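Local coordinates for protein beta-Ala-His dipeptidase (Homo sapiens, PDB 3DLJ) that hydrolyses Xaa-His dipeptides, most actively carnosine and anserine, as a secreted homodimeric metallopeptidase of the M20 family that binds two zinc ions per subunit, at residues 19-24 / 470-475; 276-281 / 319-324. One frame throughout, in Å; residues are numbered along the deposited sequence.

Contact 1 of 2, residues 19-24 / 470-475; sequences YIDLHQ and GTKLFA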
loop_
_atom_site.group_PDB
_atom_site.type_symbol
_atom_site.label_atom_id
_atom_site.label_comp_id
_atom_site.label_asym_id
_atom_site.label_seq_id
_atom_site.Cartn_x
_atom_site.Cartn_y
_atom_site.Cartn_z
ATOM N N TYR A 19 -4.592 28.318 -10.295
ATOM C CA TYR A 19 -5.880 27.584 -10.318
ATOM C C TYR A 19 -5.997 26.621 -9.130
ATOM O O TYR A 19 -6.975 26.647 -8.384
ATOM C CB TYR A 19 -6.074 26.839 -11.663
ATOM C CG TYR A 19 -7.422 26.164 -11.837
ATOM C CD1 TYR A 19 -8.461 26.773 -12.559
ATOM C CD2 TYR A 19 -7.666 24.918 -11.262
ATOM C CE1 TYR A 19 -9.718 26.133 -12.710
ATOM C CE2 TYR A 19 -8.882 24.291 -11.392
ATOM C CZ TYR A 19 -9.909 24.891 -12.110
ATOM O OH TYR A 19 -11.104 24.196 -12.190
ATOM N N ILE A 20 -4.986 25.783 -8.958
ATOM C CA ILE A 20 -4.933 24.819 -7.853
ATOM C C ILE A 20 -5.079 25.512 -6.473
ATOM O O ILE A 20 -5.867 25.058 -5.654
ATOM C CB ILE A 20 -3.675 23.887 -7.955
ATOM C CG1 ILE A 20 -3.770 22.983 -9.195
ATOM C CG2 ILE A 20 -3.539 23.027 -6.714
ATOM C CD1 ILE A 20 -2.391 22.426 -9.762
ATOM N N ASP A 21 -4.366 26.625 -6.243
ATOM C CA ASP A 21 -4.515 27.398 -4.991
ATOM C C ASP A 21 -5.890 28.004 -4.796
ATOM O O ASP A 21 -6.405 27.972 -3.683
ATOM C CB ASP A 21 -3.472 28.515 -4.859
ATOM C CG ASP A 21 -2.079 28.002 -4.507
ATOM O OD1 ASP A 21 -1.907 26.948 -3.817
ATOM O OD2 ASP A 21 -1.139 28.688 -4.939
ATOM N N LEU A 22 -6.476 28.570 -5.855
ATOM C CA LEU A 22 -7.875 29.067 -5.805
ATOM C C LEU A 22 -8.949 27.979 -5.648
ATOM O O LEU A 22 -9.998 28.242 -5.064
ATOM C CB LEU A 22 -8.214 29.898 -7.044
ATOM C CG LEU A 22 -7.517 31.266 -7.214
ATOM C CD1 LEU A 22 -7.589 31.789 -8.667
ATOM C CD2 LEU A 22 -8.087 32.298 -6.206
ATOM N N HIS A 23 -8.728 26.780 -6.196
ATOM C CA HIS A 23 -9.776 25.733 -6.139
ATOM C C HIS A 23 -9.539 24.693 -5.071
ATOM O O HIS A 23 -10.199 23.658 -5.062
ATOM C CB HIS A 23 -9.972 25.075 -7.506
ATOM C CG HIS A 23 -10.575 26.005 -8.505
ATOM N ND1 HIS A 23 -9.841 26.997 -9.139
ATOM C CD2 HIS A 23 -11.851 26.148 -8.929
ATOM C CE1 HIS A 23 -10.643 27.692 -9.923
ATOM N NE2 HIS A 23 -11.863 27.197 -9.818
ATOM N N GLN A 24 -8.605 24.969 -4.162
ATOM C CA GLN A 24 -8.208 23.979 -3.157
ATOM C C GLN A 24 -9.332 23.497 -2.231
ATOM O O GLN A 24 -9.356 22.318 -1.853
ATOM C CB GLN A 24 -6.986 24.443 -2.347
ATOM C CG GLN A 24 -7.200 25.620 -1.419
ATOM C CD GLN A 24 -5.914 25.994 -0.680
ATOM O OE1 GLN A 24 -5.516 25.334 0.285
ATOM N NE2 GLN A 24 -5.250 27.032 -1.148
ATOM N N GLY A 470 0.858 18.431 -3.862
ATOM C CA GLY A 470 1.010 17.229 -4.668
ATOM C C GLY A 470 0.268 17.297 -5.982
ATOM O O GLY A 470 0.699 16.710 -6.956
ATOM N N THR A 471 -0.871 17.987 -6.004
ATOM C CA THR A 471 -1.569 18.331 -7.231
ATOM C C THR A 471 -0.677 19.148 -8.182
ATOM O O THR A 471 -0.638 18.879 -9.393
ATOM C CB THR A 471 -2.907 19.090 -6.927
ATOM O OG1 THR A 471 -3.686 18.356 -5.956
ATOM C CG2 THR A 471 -3.722 19.313 -8.195
ATOM N N LYS A 472 0.045 20.124 -7.633
ATOM C CA LYS A 472 1.029 20.904 -8.388
ATOM C C LYS A 472 2.208 20.086 -8.903
ATOM O O LYS A 472 2.698 20.320 -10.030
ATOM C CB LYS A 472 1.555 22.052 -7.538
ATOM C CG LYS A 472 0.531 23.113 -7.296
ATOM C CD LYS A 472 0.797 23.782 -5.979
ATOM C CE LYS A 472 -0.105 24.951 -5.778
ATOM N NZ LYS A 472 0.586 25.872 -4.869
ATOM N N LEU A 473 2.661 19.142 -8.073
ATOM C CA LEU A 473 3.731 18.224 -8.429
ATOM C C LEU A 473 3.343 17.440 -9.678
ATOM O O LEU A 473 4.133 17.320 -10.630
ATOM C CB LEU A 473 4.024 17.252 -7.274
ATOM C CG LEU A 473 5.040 16.135 -7.532
ATOM C CD1 LEU A 473 6.355 16.775 -7.833
ATOM C CD2 LEU A 473 5.186 15.224 -6.338
ATOM N N PHE A 474 2.134 16.894 -9.670
ATOM C CA PHE A 474 1.645 16.178 -10.825
ATOM C C PHE A 474 1.547 17.077 -12.073
ATOM O O PHE A 474 1.883 16.655 -13.190
ATOM C CB PHE A 474 0.305 15.470 -10.500
ATOM C CG PHE A 474 0.434 14.275 -9.580
ATOM C CD1 PHE A 474 1.595 13.486 -9.564
ATOM C CD2 PHE A 474 -0.637 13.900 -8.751
ATOM C CE1 PHE A 474 1.699 12.353 -8.717
ATOM C CE2 PHE A 474 -0.555 12.751 -7.888
ATOM C CZ PHE A 474 0.609 11.985 -7.882
ATOM N N ALA A 475 1.061 18.304 -11.894
ATOM C CA ALA A 475 1.025 19.304 -12.997
ATOM C C ALA A 475 2.420 19.554 -13.640
ATOM O O ALA A 475 2.590 19.445 -14.870
ATOM C CB ALA A 475 0.406 20.610 -12.503
#

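Contact 2 of 2, residues 276-281 / 319-324; sequences EVVPLT and LWRYPS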
loop_
_atom_site.group_PDB
_atom_site.type_symbol
_atom_site.label_atom_id
_atom_site.label_comp_id
_atom_site.label_asym_id
_atom_site.label_seq_id
_atom_site.Cartn_x
_atom_site.Cartn_y
_atom_site.Cartn_z
ATOM N N GLU A 276 20.493 -15.879 2.148
ATOM C CA GLU A 276 20.523 -15.266 0.831
ATOM C C GLU A 276 20.346 -13.743 0.794
ATOM O O GLU A 276 20.256 -13.166 -0.298
ATOM C CB GLU A 276 19.524 -15.967 -0.111
ATOM C CG GLU A 276 19.819 -17.465 -0.333
ATOM C CD GLU A 276 19.072 -18.038 -1.533
ATOM O OE1 GLU A 276 19.584 -17.892 -2.683
ATOM O OE2 GLU A 276 17.975 -18.628 -1.328
ATOM N N VAL A 277 20.305 -13.088 1.959
ATOM C CA VAL A 277 20.272 -11.609 2.007
ATOM C C VAL A 277 21.568 -11.070 1.410
ATOM O O VAL A 277 22.642 -11.548 1.767
ATOM C CB VAL A 277 20.084 -11.051 3.457
ATOM C CG1 VAL A 277 19.958 -9.516 3.444
ATOM C CG2 VAL A 277 18.873 -11.696 4.165
ATOM N N VAL A 278 21.503 -10.099 0.494
ATOM C CA VAL A 278 22.767 -9.599 -0.090
ATOM C C VAL A 278 23.668 -8.980 0.985
ATOM O O VAL A 278 23.164 -8.292 1.887
ATOM C CB VAL A 278 22.610 -8.613 -1.288
ATOM C CG1 VAL A 278 21.961 -9.308 -2.467
ATOM C CG2 VAL A 278 21.856 -7.382 -0.907
ATOM N N PRO A 279 24.992 -9.220 0.885
ATOM C CA PRO A 279 25.926 -8.651 1.855
ATOM C C PRO A 279 25.915 -7.128 1.808
ATOM O O PRO A 279 25.893 -6.547 0.723
ATOM C CB PRO A 279 27.302 -9.177 1.388
ATOM C CG PRO A 279 27.012 -10.335 0.518
ATOM C CD PRO A 279 25.693 -10.019 -0.143
ATOM N N LEU A 280 25.900 -6.503 2.981
ATOM C CA LEU A 280 26.085 -5.064 3.095
ATOM C C LEU A 280 27.494 -4.685 2.647
ATOM O O LEU A 280 28.475 -5.302 3.103
ATOM C CB LEU A 280 25.842 -4.607 4.537
ATOM C CG LEU A 280 25.826 -3.102 4.797
ATOM C CD1 LEU A 280 24.889 -2.364 3.850
ATOM C CD2 LEU A 280 25.470 -2.824 6.252
ATOM N N THR A 281 27.588 -3.707 1.733
ATOM C CA THR A 281 28.878 -3.189 1.239
ATOM C C THR A 281 29.090 -1.739 1.668
ATOM O O THR A 281 28.153 -1.052 2.056
ATOM C CB THR A 281 29.027 -3.261 -0.319
ATOM O OG1 THR A 281 28.003 -2.495 -0.970
ATOM C CG2 THR A 281 28.984 -4.699 -0.820
ATOM N N LEU A 319 14.355 -1.274 7.640
ATOM C CA LEU A 319 13.142 -1.008 6.880
ATOM C C LEU A 319 13.233 -1.417 5.404
ATOM O O LEU A 319 12.246 -1.897 4.817
ATOM C CB LEU A 319 12.850 0.500 6.938
ATOM C CG LEU A 319 12.310 1.129 8.218
ATOM C CD1 LEU A 319 11.872 2.575 7.958
ATOM C CD2 LEU A 319 11.126 0.277 8.766
ATOM N N TRP A 320 14.402 -1.228 4.802
ATOM C CA TRP A 320 14.504 -1.320 3.350
ATOM C C TRP A 320 15.213 -2.548 2.796
ATOM O O TRP A 320 14.874 -3.020 1.715
ATOM C CB TRP A 320 15.179 -0.073 2.778
ATOM C CG TRP A 320 14.464 1.228 3.031
ATOM C CD1 TRP A 320 13.174 1.408 3.497
ATOM C CD2 TRP A 320 14.989 2.534 2.797
ATOM N NE1 TRP A 320 12.888 2.740 3.584
ATOM C CE2 TRP A 320 13.984 3.459 3.163
ATOM C CE3 TRP A 320 16.226 3.020 2.307
ATOM C CZ2 TRP A 320 14.169 4.841 3.058
ATOM C CZ3 TRP A 320 16.415 4.388 2.210
ATOM C CH2 TRP A 320 15.387 5.286 2.587
ATOM N N ARG A 321 16.207 -3.039 3.520
ATOM C CA ARG A 321 17.140 -4.018 2.946
ATOM C C ARG A 321 17.480 -5.206 3.859
ATOM O O ARG A 321 18.266 -6.085 3.493
ATOM C CB ARG A 321 18.400 -3.310 2.395
ATOM C CG ARG A 321 19.305 -2.633 3.433
ATOM C CD ARG A 321 20.328 -3.630 4.023
ATOM N NE ARG A 321 21.282 -4.118 3.021
ATOM C CZ ARG A 321 21.858 -5.325 3.033
ATOM N NH1 ARG A 321 21.572 -6.211 3.981
ATOM N NH2 ARG A 321 22.719 -5.665 2.086
ATOM N N TYR A 322 16.872 -5.223 5.043
ATOM C CA TYR A 322 16.878 -6.410 5.891
ATOM C C TYR A 322 15.456 -6.985 5.993
ATOM O O TYR A 322 14.482 -6.242 5.952
ATOM C CB TYR A 322 17.433 -6.099 7.279
ATOM C CG TYR A 322 18.926 -5.830 7.341
ATOM C CD1 TYR A 322 19.403 -4.566 7.674
ATOM C CD2 TYR A 322 19.860 -6.838 7.111
ATOM C CE1 TYR A 322 20.751 -4.299 7.771
ATOM C CE2 TYR A 322 21.211 -6.580 7.205
ATOM C CZ TYR A 322 21.654 -5.299 7.530
ATOM O OH TYR A 322 23.007 -5.008 7.634
ATOM N N PRO A 323 15.331 -8.327 6.110
ATOM C CA PRO A 323 14.001 -8.898 6.289
ATOM C C PRO A 323 13.449 -8.555 7.682
ATOM O O PRO A 323 14.204 -8.201 8.582
ATOM C CB PRO A 323 14.259 -10.407 6.151
ATOM C CG PRO A 323 15.644 -10.585 6.561
ATOM C CD PRO A 323 16.377 -9.364 6.103
ATOM N N SER A 324 12.139 -8.627 7.854
ATOM C CA SER A 324 11.547 -8.326 9.134
ATOM C C SER A 324 10.376 -9.278 9.348
ATOM O O SER A 324 9.758 -9.741 8.370
ATOM C CB SER A 324 11.088 -6.861 9.181
ATOM O OG SER A 324 9.932 -6.658 8.386
HETATM O O HOH W 1 23.461 -8.622 4.885
#

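Contact 1 of 2, residues 19-24 / 470-475
Ile20 supplies the apolar half of this helix-to-helix contact. Its CD1 lies 3.7 Å from Thr471 CG2 and 3.9 Å from Lys472 CG, with Ala475 CB a little farther off, while its CG2 rests against CB and CG2 of Thr471. Thr471 turns its methyl to Ile20 because CG2 is anti to the backbone N; the hydroxyl bonds back to Tyr467 O within its own helix. Ile20 and Lys472 slide past each other in opposite directions, with Lys472 CG beside CD1 and CG2 of Ile20.

The polar half is a salt bridge. The lysine chain, extended beyond CG, carries NZ to 2.9 Å from Asp21 OD1, on the syn side and 31° out of the carboxylate plane; a second, weak bond goes to OD2. Glu469 also forms a salt bridge with this NZ.

Helix 13-22, near the N-terminus, is thus joined to helix 464-482 at the C-terminal end of the chain. Phe27 of helix 24-35 touches both Ile20 and Thr471, and helix 141-160 packs here too, Ala150 on Thr471 and Phe158 on Ala475. Lys472 is buried, and two carboxylates around its ammonium group would be expected to favour the charged form.

Contact 2 of 2, residues 276-281 / 319-324
Arg321 reaches across to 276-281 with its guanidinium edge directed at the carbonyl of Val278. NH2 donates to Val278 O at 2.7 Å with an N-H...O angle of 154°, approaching from above the carbonyl plane, 48° out of it; NH1 adds only a weak bond to the same oxygen. A water donates to Val278 O and accepts from NH1, bridging the two alongside the weak direct bond. The arginine is folded rather than extended: CG sits between the backbone N and the carbonyl carbon (chi1 66°), and the chain bends again at chi2 and chi3.

Leu280 crosses the arginine at about a right angle. Its CB lies over one guanidinium face, offset toward the rim, and CD1 lies over the same face, 4.1 Å from NE. That NE forms a salt bridge with Glu284, in the first turn of helix 282-289; Thr281 sits at the N-cap of that helix, its OG1 making a weak bond to Glu284 N.

Segment 276-281 is an irregular loop, whereas 319-324 is the exit from helix 312-320 into strand 324-331. The sheet this strand joins, with 216-232, 346-355 and 384-397, is consistent with the dimerisation (lid) domain of M20 peptidases. Arg321 links the helix-to-strand connection to the loop that leads into helix 282-289.

The Tyr322 ring takes Arg321 CD over one face, 3.8 Å above its plane and toward the rim, while its OH meets Leu280 CD2 at 3.6 Å, again with the side chains at about a right angle. Val277 and Pro323 meet tip to tip, CG2 of the valine 3.9 Å from CD of the proline. Val277 CG1, anti to the backbone N, lies obliquely to the guanidinium, 3.7 Å from NH1.

Overall arrangement
The two contacts hold no secondary-structure element in common and sit well apart, about 38 Å between centres and about 17 Å at their nearest atoms; along the chain, 276-281 / 319-324 is nested inside the long loop closed by 19-24 / 470-475. Contact 1 is mostly buried and joins helices from the two ends of the chain, using methyl packing beside a lysine-aspartate pair. Contact 2 is only partly buried and its segments are much closer in sequence, 38 residues apart; there a charged side chain bonds to a backbone carbonyl, bridged also by a water, where contact 1 pairs two charged side chains. Both lie away from the zinc ions.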